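Side-chain contact in uncharacterized protein (Legionella pneumophila subsp. pneumophila, PDB 4WRP), which is of unknown function but is probably a Legionella effector, of which this chain is the C-terminal DUF5617 domain: residues Val44-Asp47 with Tyr48-Gly52. Sequence-based numbering, arbitrary orientation.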
ATOM      1  N   VAL A  44      -4.767 -10.981   2.794  1.00 25.75           N
ATOM      2  CA  VAL A  44      -4.609  -9.910   3.738  1.00 25.07           C
ATOM      3  C   VAL A  44      -4.835  -8.540   3.088  1.00 23.47           C
ATOM      4  O   VAL A  44      -5.450  -7.649   3.684  1.00 22.71           O
ATOM      5  CB  VAL A  44      -3.210 -10.005   4.367  1.00 25.68           C
ATOM      6  CG1 VAL A  44      -2.851  -8.750   5.126  1.00 26.11           C
ATOM      7  CG2 VAL A  44      -3.178 -11.254   5.258  1.00 28.52           C
ATOM      8  N   LEU A  45      -4.299  -8.345   1.899  1.00 21.80           N
ATOM      9  CA  LEU A  45      -4.539  -7.081   1.177  1.00 22.66           C
ATOM     10  C   LEU A  45      -6.005  -6.921   0.833  1.00 22.72           C
ATOM     11  O   LEU A  45      -6.558  -5.835   0.944  1.00 24.58           O
ATOM     12  CB  LEU A  45      -3.692  -7.020  -0.104  1.00 21.87           C
ATOM     13  CG  LEU A  45      -2.191  -7.090   0.033  1.00 23.20           C
ATOM     14  CD1 LEU A  45      -1.638  -7.039  -1.409  1.00 23.54           C
ATOM     15  CD2 LEU A  45      -1.640  -5.967   0.871  1.00 23.23           C
ATOM     16  N   ASP A  46      -6.650  -7.993   0.410  1.00 25.03           N
ATOM     17  CA  ASP A  46      -8.076  -7.867   0.077  1.00 26.49           C
ATOM     18  C   ASP A  46      -8.878  -7.472   1.315  1.00 27.22           C
ATOM     19  O   ASP A  46      -9.701  -6.602   1.258  1.00 25.99           O
ATOM     20  CB  ASP A  46      -8.579  -9.168  -0.529  1.00 29.65           C
ATOM     21  CG  ASP A  46      -9.958  -9.010  -1.206  1.00 32.84           C
ATOM     22  OD1 ASP A  46     -10.286  -7.960  -1.816  1.00 38.47           O
ATOM     23  OD2 ASP A  46     -10.719  -9.969  -1.130  1.00 37.86           O
ATOM     24  N   ASP A  47      -8.580  -8.096   2.452  1.00 27.77           N
ATOM     25  CA  ASP A  47      -9.240  -7.762   3.705  1.00 29.61           C
ATOM     26  C   ASP A  47      -9.038  -6.279   4.018  1.00 27.79           C
ATOM     27  O   ASP A  47      -9.985  -5.579   4.397  1.00 28.05           O
ATOM     28  CB  ASP A  47      -8.761  -8.684   4.841  1.00 31.63           C
ATOM     29  CG  ASP A  47      -9.404  -8.352   6.165  1.00 34.90           C
ATOM     30  OD1 ASP A  47     -10.659  -8.313   6.180  1.00 35.06           O
ATOM     31  OD2 ASP A  47      -8.654  -8.113   7.167  1.00 32.82           O
ATOM     32  N   TYR A  48      -7.840  -5.769   3.768  1.00 25.91           N
ATOM     33  CA  TYR A  48      -7.551  -4.338   3.954  1.00 25.80           C
ATOM     34  C   TYR A  48      -8.455  -3.433   3.131  1.00 26.22           C
ATOM     35  O   TYR A  48      -8.895  -2.418   3.618  1.00 25.15           O
ATOM     36  CB  TYR A  48      -6.094  -4.032   3.631  1.00 24.78           C
ATOM     37  CG  TYR A  48      -5.677  -2.594   3.666  1.00 23.33           C
ATOM     38  CD1 TYR A  48      -5.620  -1.883   4.861  1.00 24.88           C
ATOM     39  CD2 TYR A  48      -5.329  -1.939   2.497  1.00 23.74           C
ATOM     40  CE1 TYR A  48      -5.203  -0.573   4.910  1.00 24.21           C
ATOM     41  CE2 TYR A  48      -4.945  -0.611   2.514  1.00 24.12           C
ATOM     42  CZ  TYR A  48      -4.858   0.061   3.727  1.00 25.47           C
ATOM     43  OH  TYR A  48      -4.463   1.375   3.727  1.00 27.42           O
ATOM     44  N   THR A  49      -8.729  -3.813   1.892  1.00 28.34           N
ATOM     45  CA  THR A  49      -9.539  -2.967   1.009  1.00 30.39           C
ATOM     46  C   THR A  49     -11.032  -3.095   1.325  1.00 32.38           C
ATOM     47  O   THR A  49     -11.814  -2.400   0.738  1.00 33.63           O
ATOM     48  CB  THR A  49      -9.323  -3.341  -0.447  1.00 30.14           C
ATOM     49  OG1 THR A  49      -9.806  -4.673  -0.639  1.00 32.37           O
ATOM     50  CG2 THR A  49      -7.817  -3.267  -0.835  1.00 29.94           C
ATOM     51  N   LYS A  50     -11.415  -3.997   2.232  1.00 34.20           N
ATOM     52  CA  LYS A  50     -12.794  -4.217   2.572  1.00 38.54           C
ATOM     53  C   LYS A  50     -13.036  -3.791   4.009  1.00 39.59           C
ATOM     54  O   LYS A  50     -13.932  -4.274   4.626  1.00 39.02           O
ATOM     55  CB  LYS A  50     -13.148  -5.699   2.418  1.00 40.69           C
ATOM     56  CG  LYS A  50     -13.146  -6.206   0.990  1.00 44.07           C
ATOM     57  CD  LYS A  50     -13.312  -7.713   0.949  1.00 47.92           C
ATOM     58  CE  LYS A  50     -13.868  -8.209  -0.384  1.00 54.08           C
ATOM     59  NZ  LYS A  50     -13.023  -8.007  -1.607  1.00 55.67           N
ATOM     60  N   GLY A  51     -12.194  -2.934   4.566  1.00 40.83           N
ATOM     61  CA  GLY A  51     -12.421  -2.441   5.926  1.00 40.86           C
ATOM     62  C   GLY A  51     -11.601  -3.099   7.009  1.00 39.03           C
ATOM     63  O   GLY A  51     -11.647  -2.641   8.147  1.00 37.79           O
ATOM     64  N   GLY A  52     -10.881  -4.175   6.688  1.00 35.06           N
ATOM     65  CA  GLY A  52      -9.907  -4.734   7.617  1.00 35.48           C
ATOM     66  C   GLY A  52     -10.459  -5.560   8.769  1.00 38.57           C
ATOM     67  O   GLY A  52      -9.777  -5.789   9.783  1.00 38.88           O
TER
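The carbonyl oxygen of D47 is gripped by two backbone amides as the helix ends. G52 N lies 2.8 Å from D47 O. K50 N is 3.0 Å from D47 O and comes from the opposite face of the carbonyl plane. Neither donor sits on a lone pair: K50 N stands 64° out of the plane, and G52 N is also well clear of it. The two bonds hold the chain from K50 to G52 against the last turn of the helix.

The carbonyl of D46 is held differently, by a side chain. T49 OG1 gives its proton to D46 O at 2.7 Å, close to the carbonyl plane. With chi1 at 65°, the hydroxyl folds back onto the preceding turn, while CG2 rests 3.4 Å from L45 O. The same T49 keeps the regular helical bond from its N to L45 O.

On the outer side, D46 and K50 form a salt bridge. K50 NZ reaches D46 OD1 at 2.7 Å, on the syn side and 26° out of the carboxylate plane. The second bond, to D46 OD2, is weak. A bend at the last torsion of the lysine brings the ammonium round, and its CG passes 3.5 Å from D46 O.

D47 points its carboxylate beyond the turn. Its OD2 touches the backbone of G52 and accepts from W55 N, while OD1 accepts from T54 N, which ties the following loop to the helix. Y48 is buried against helices 6-21 and 68-83, and its OH is hydrogen-bonded to Y9 OH and H71 ND1.

G51 and G52 both have positive phi, which suits glycine. A weak bond runs from G51 N to Y48 O. The arrangement is a Schellman motif, with G51 at C', at the C-terminal end of helix 34-49 in this helical DUF5617 domain.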